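Local atomic coordinates of protein induced by osmotic stress (Scheffersomyces stipitis CBS 6054, PDB entry 5GMO), a protein that binds NADP(+) and probably works as a cinnamyl-alcohol dehydrogenase-type reductase of the dihydroflavonol-4-reductase subfamily. Residues A230-F235 / N263-G268. Numbering follows the deposited sequence.
Sequences ATTGTF and NTRFNG
With CG anti to the backbone N (chi1 -154°) and a bend at chi3, Arg265 folds its long chain back over strand 232-235, and its guanidinium comes to lie with one face over CG2 of Thr234, 4.0 Å from CZ. Arginine suits the place by being long and flat-ended, able to meet Thr234 and still give Leu135 O a weak bond from NH2. Threonine fits opposite because its two branches part company: the methyl packs under the flat cation while OG1 hydrogen-bonds to OG of Ser262. Were Arg265 replaced by alanine, the Thr234 methyl would probably lose the flat group packed over it, and the Leu135 carbonyl its weak bond.

Gly233 and Phe266 form an antiparallel hydrogen-bonded pair, with Phe266 N to Gly233 O at 2.9 Å and Gly233 N bonding back to Phe266 O. This last carbonyl is gripped twice, since OG1 of Thr232, anti to its own backbone N (chi1 163°), also donates to it from a position tilted out of the carbonyl plane. At Gly233 the backbone angles would jam any CB against the preceding carbonyl; with no side chain there, the Phe266 ring lies with one face over Gly233 N. That ring also meets CB of Phe235, 3.9 Å from its CD1.

Further along, Phe235 N bonds to Thr264 O, and Asn263 N reaches Phe235 O at 2.7 Å. The Phe235 ring takes OG1 of Thr264 at its edge, 3.6 Å from CE1, while the Asn263 amide lies alongside, its plane turned 35° from the ring.

Asn267, whose short amide suits an N-cap, caps helix 268-278 through OD1 and Thr270 N. The pairing forms one side of a small mixed sheet, separate from the parallel Rossmann sheet: strand 194-196, carrying the NADP(+)-binding Ile195, flanks strand 232-237 on its other side, while helices 214-220 and 318-330 pack against Phe266 and Phe235, respectively.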
ATOM      1  N   ALA A 230       4.691 -22.039   0.374  1.00 42.47           N
ATOM      2  CA  ALA A 230       3.396 -22.426  -0.176  1.00 43.05           C
ATOM      3  C   ALA A 230       2.452 -21.228  -0.237  1.00 44.30           C
ATOM      4  O   ALA A 230       1.279 -21.371  -0.603  1.00 41.55           O
ATOM      5  CB  ALA A 230       2.791 -23.567   0.635  1.00 39.24           C
ATOM      6  N   THR A 231       2.981 -20.055   0.124  1.00 39.95           N
ATOM      7  CA  THR A 231       2.233 -18.805   0.042  1.00 41.87           C
ATOM      8  C   THR A 231       1.777 -18.583  -1.388  1.00 41.54           C
ATOM      9  O   THR A 231       2.456 -18.962  -2.340  1.00 35.57           O
ATOM     10  CB  THR A 231       3.069 -17.576   0.470  1.00 48.96           C
ATOM     11  OG1 THR A 231       4.287 -18.000   1.098  1.00 51.45           O
ATOM     12  CG2 THR A 231       2.268 -16.691   1.431  1.00 51.62           C
ATOM     13  N   THR A 232       0.616 -17.965  -1.533  1.00 41.90           N
ATOM     14  CA  THR A 232       0.009 -17.791  -2.840  1.00 33.02           C
ATOM     15  C   THR A 232      -1.033 -16.683  -2.753  1.00 26.21           C
ATOM     16  O   THR A 232      -1.541 -16.365  -1.679  1.00 29.04           O
ATOM     17  CB  THR A 232      -0.609 -19.116  -3.337  1.00 27.67           C
ATOM     18  OG1 THR A 232      -1.540 -18.873  -4.403  1.00 26.80           O
ATOM     19  CG2 THR A 232      -1.310 -19.818  -2.192  1.00 28.63           C
ATOM     20  N   GLY A 233      -1.330 -16.080  -3.888  1.00 20.29           N
ATOM     21  CA  GLY A 233      -2.272 -14.992  -3.941  1.00 18.88           C
ATOM     22  C   GLY A 233      -2.015 -14.222  -5.204  1.00 17.90           C
ATOM     23  O   GLY A 233      -1.423 -14.750  -6.144  1.00 19.09           O
ATOM     24  N   THR A 234      -2.459 -12.977  -5.237  1.00 14.85           N
ATOM     25  CA  THR A 234      -2.274 -12.163  -6.420  1.00 15.52           C
ATOM     26  C   THR A 234      -1.277 -11.086  -6.078  1.00 14.90           C
ATOM     27  O   THR A 234      -1.102 -10.750  -4.908  1.00 14.54           O
ATOM     28  CB  THR A 234      -3.596 -11.550  -6.895  1.00 13.50           C
ATOM     29  OG1 THR A 234      -4.169 -10.764  -5.836  1.00 18.87           O
ATOM     30  CG2 THR A 234      -4.562 -12.646  -7.281  1.00 13.50           C
ATOM     31  N   PHE A 235      -0.609 -10.562  -7.097  1.00 11.82           N
ATOM     32  CA  PHE A 235       0.406  -9.550  -6.888  1.00 11.20           C
ATOM     33  C   PHE A 235       0.003  -8.283  -7.641  1.00 11.44           C
ATOM     34  O   PHE A 235      -0.857  -8.320  -8.518  1.00 10.76           O
ATOM     35  CB  PHE A 235       1.784 -10.054  -7.376  1.00 12.50           C
ATOM     36  CG  PHE A 235       2.245  -9.411  -8.674  1.00 10.97           C
ATOM     37  CD1 PHE A 235       1.814  -9.900  -9.898  1.00 11.62           C
ATOM     38  CD2 PHE A 235       3.094  -8.318  -8.656  1.00  8.40           C
ATOM     39  CE1 PHE A 235       2.215  -9.310 -11.081  1.00 10.33           C
ATOM     40  CE2 PHE A 235       3.484  -7.719  -9.816  1.00 11.01           C
ATOM     41  CZ  PHE A 235       3.046  -8.214 -11.040  1.00 11.74           C
ATOM     42  N   ASN A 263      -3.148  -7.867  -9.860  1.00 12.70           N
ATOM     43  CA  ASN A 263      -2.764  -8.365 -11.181  1.00 11.68           C
ATOM     44  C   ASN A 263      -2.898  -9.880 -11.246  1.00 13.04           C
ATOM     45  O   ASN A 263      -3.989 -10.413 -11.050  1.00 16.06           O
ATOM     46  CB  ASN A 263      -1.357  -7.883 -11.564  1.00 11.41           C
ATOM     47  CG  ASN A 263      -1.075  -7.985 -13.067  1.00 15.38           C
ATOM     48  OD1 ASN A 263      -1.935  -8.385 -13.859  1.00 12.87           O
ATOM     49  ND2 ASN A 263       0.148  -7.621 -13.461  1.00 12.30           N
ATOM     50  N   THR A 264      -1.802 -10.582 -11.502  1.00 12.51           N
ATOM     51  CA  THR A 264      -1.881 -12.016 -11.740  1.00 11.00           C
ATOM     52  C   THR A 264      -1.573 -12.867 -10.492  1.00 13.87           C
ATOM     53  O   THR A 264      -0.982 -12.393  -9.511  1.00 11.65           O
ATOM     54  CB  THR A 264      -0.921 -12.445 -12.880  1.00 12.73           C
ATOM     55  OG1 THR A 264       0.410 -12.042 -12.548  1.00 10.62           O
ATOM     56  CG2 THR A 264      -1.326 -11.832 -14.217  1.00 10.38           C
ATOM     57  N   ARG A 265      -1.949 -14.139 -10.556  1.00 13.91           N
ATOM     58  CA  ARG A 265      -1.748 -15.057  -9.441  1.00 15.62           C
ATOM     59  C   ARG A 265      -0.333 -15.676  -9.419  1.00 14.77           C
ATOM     60  O   ARG A 265       0.300 -15.849 -10.464  1.00 15.52           O
ATOM     61  CB  ARG A 265      -2.833 -16.137  -9.457  1.00 14.97           C
ATOM     62  CG  ARG A 265      -3.105 -16.727  -8.104  1.00 21.46           C
ATOM     63  CD  ARG A 265      -4.379 -17.556  -8.077  1.00 21.73           C
ATOM     64  NE  ARG A 265      -5.564 -16.759  -7.775  1.00 20.31           N
ATOM     65  CZ  ARG A 265      -5.912 -16.383  -6.551  1.00 17.32           C
ATOM     66  NH1 ARG A 265      -7.013 -15.666  -6.368  1.00 18.60           N
ATOM     67  NH2 ARG A 265      -5.161 -16.723  -5.515  1.00 18.13           N
ATOM     68  N   PHE A 266       0.160 -15.995  -8.224  1.00 15.37           N
ATOM     69  CA  PHE A 266       1.481 -16.599  -8.049  1.00 14.10           C
ATOM     70  C   PHE A 266       1.490 -17.474  -6.814  1.00 16.98           C
ATOM     71  O   PHE A 266       0.631 -17.338  -5.946  1.00 18.64           O
ATOM     72  CB  PHE A 266       2.540 -15.516  -7.847  1.00 11.88           C
ATOM     73  CG  PHE A 266       2.464 -14.852  -6.496  1.00 16.38           C
ATOM     74  CD1 PHE A 266       1.579 -13.798  -6.277  1.00 13.72           C
ATOM     75  CD2 PHE A 266       3.256 -15.296  -5.430  1.00 14.00           C
ATOM     76  CE1 PHE A 266       1.481 -13.187  -5.032  1.00 13.36           C
ATOM     77  CE2 PHE A 266       3.159 -14.695  -4.176  1.00 18.47           C
ATOM     78  CZ  PHE A 266       2.275 -13.630  -3.982  1.00 17.84           C
ATOM     79  N   ASN A 267       2.481 -18.359  -6.728  1.00 17.66           N
ATOM     80  CA  ASN A 267       2.825 -19.025  -5.474  1.00 16.50           C
ATOM     81  C   ASN A 267       4.340 -19.052  -5.298  1.00 17.33           C
ATOM     82  O   ASN A 267       5.050 -18.372  -6.030  1.00 15.98           O
ATOM     83  CB  ASN A 267       2.214 -20.432  -5.364  1.00 16.54           C
ATOM     84  CG  ASN A 267       2.723 -21.404  -6.435  1.00 16.06           C
ATOM     85  OD1 ASN A 267       3.785 -21.208  -7.050  1.00 17.93           O
ATOM     86  ND2 ASN A 267       1.964 -22.467  -6.651  1.00 12.79           N
ATOM     87  N   GLY A 268       4.834 -19.844  -4.347  1.00 22.11           N
ATOM     88  CA  GLY A 268       6.271 -19.963  -4.132  1.00 21.07           C
ATOM     89  C   GLY A 268       7.050 -20.483  -5.332  1.00 19.36           C
ATOM     90  O   GLY A 268       8.162 -20.020  -5.608  1.00 19.03           O
TER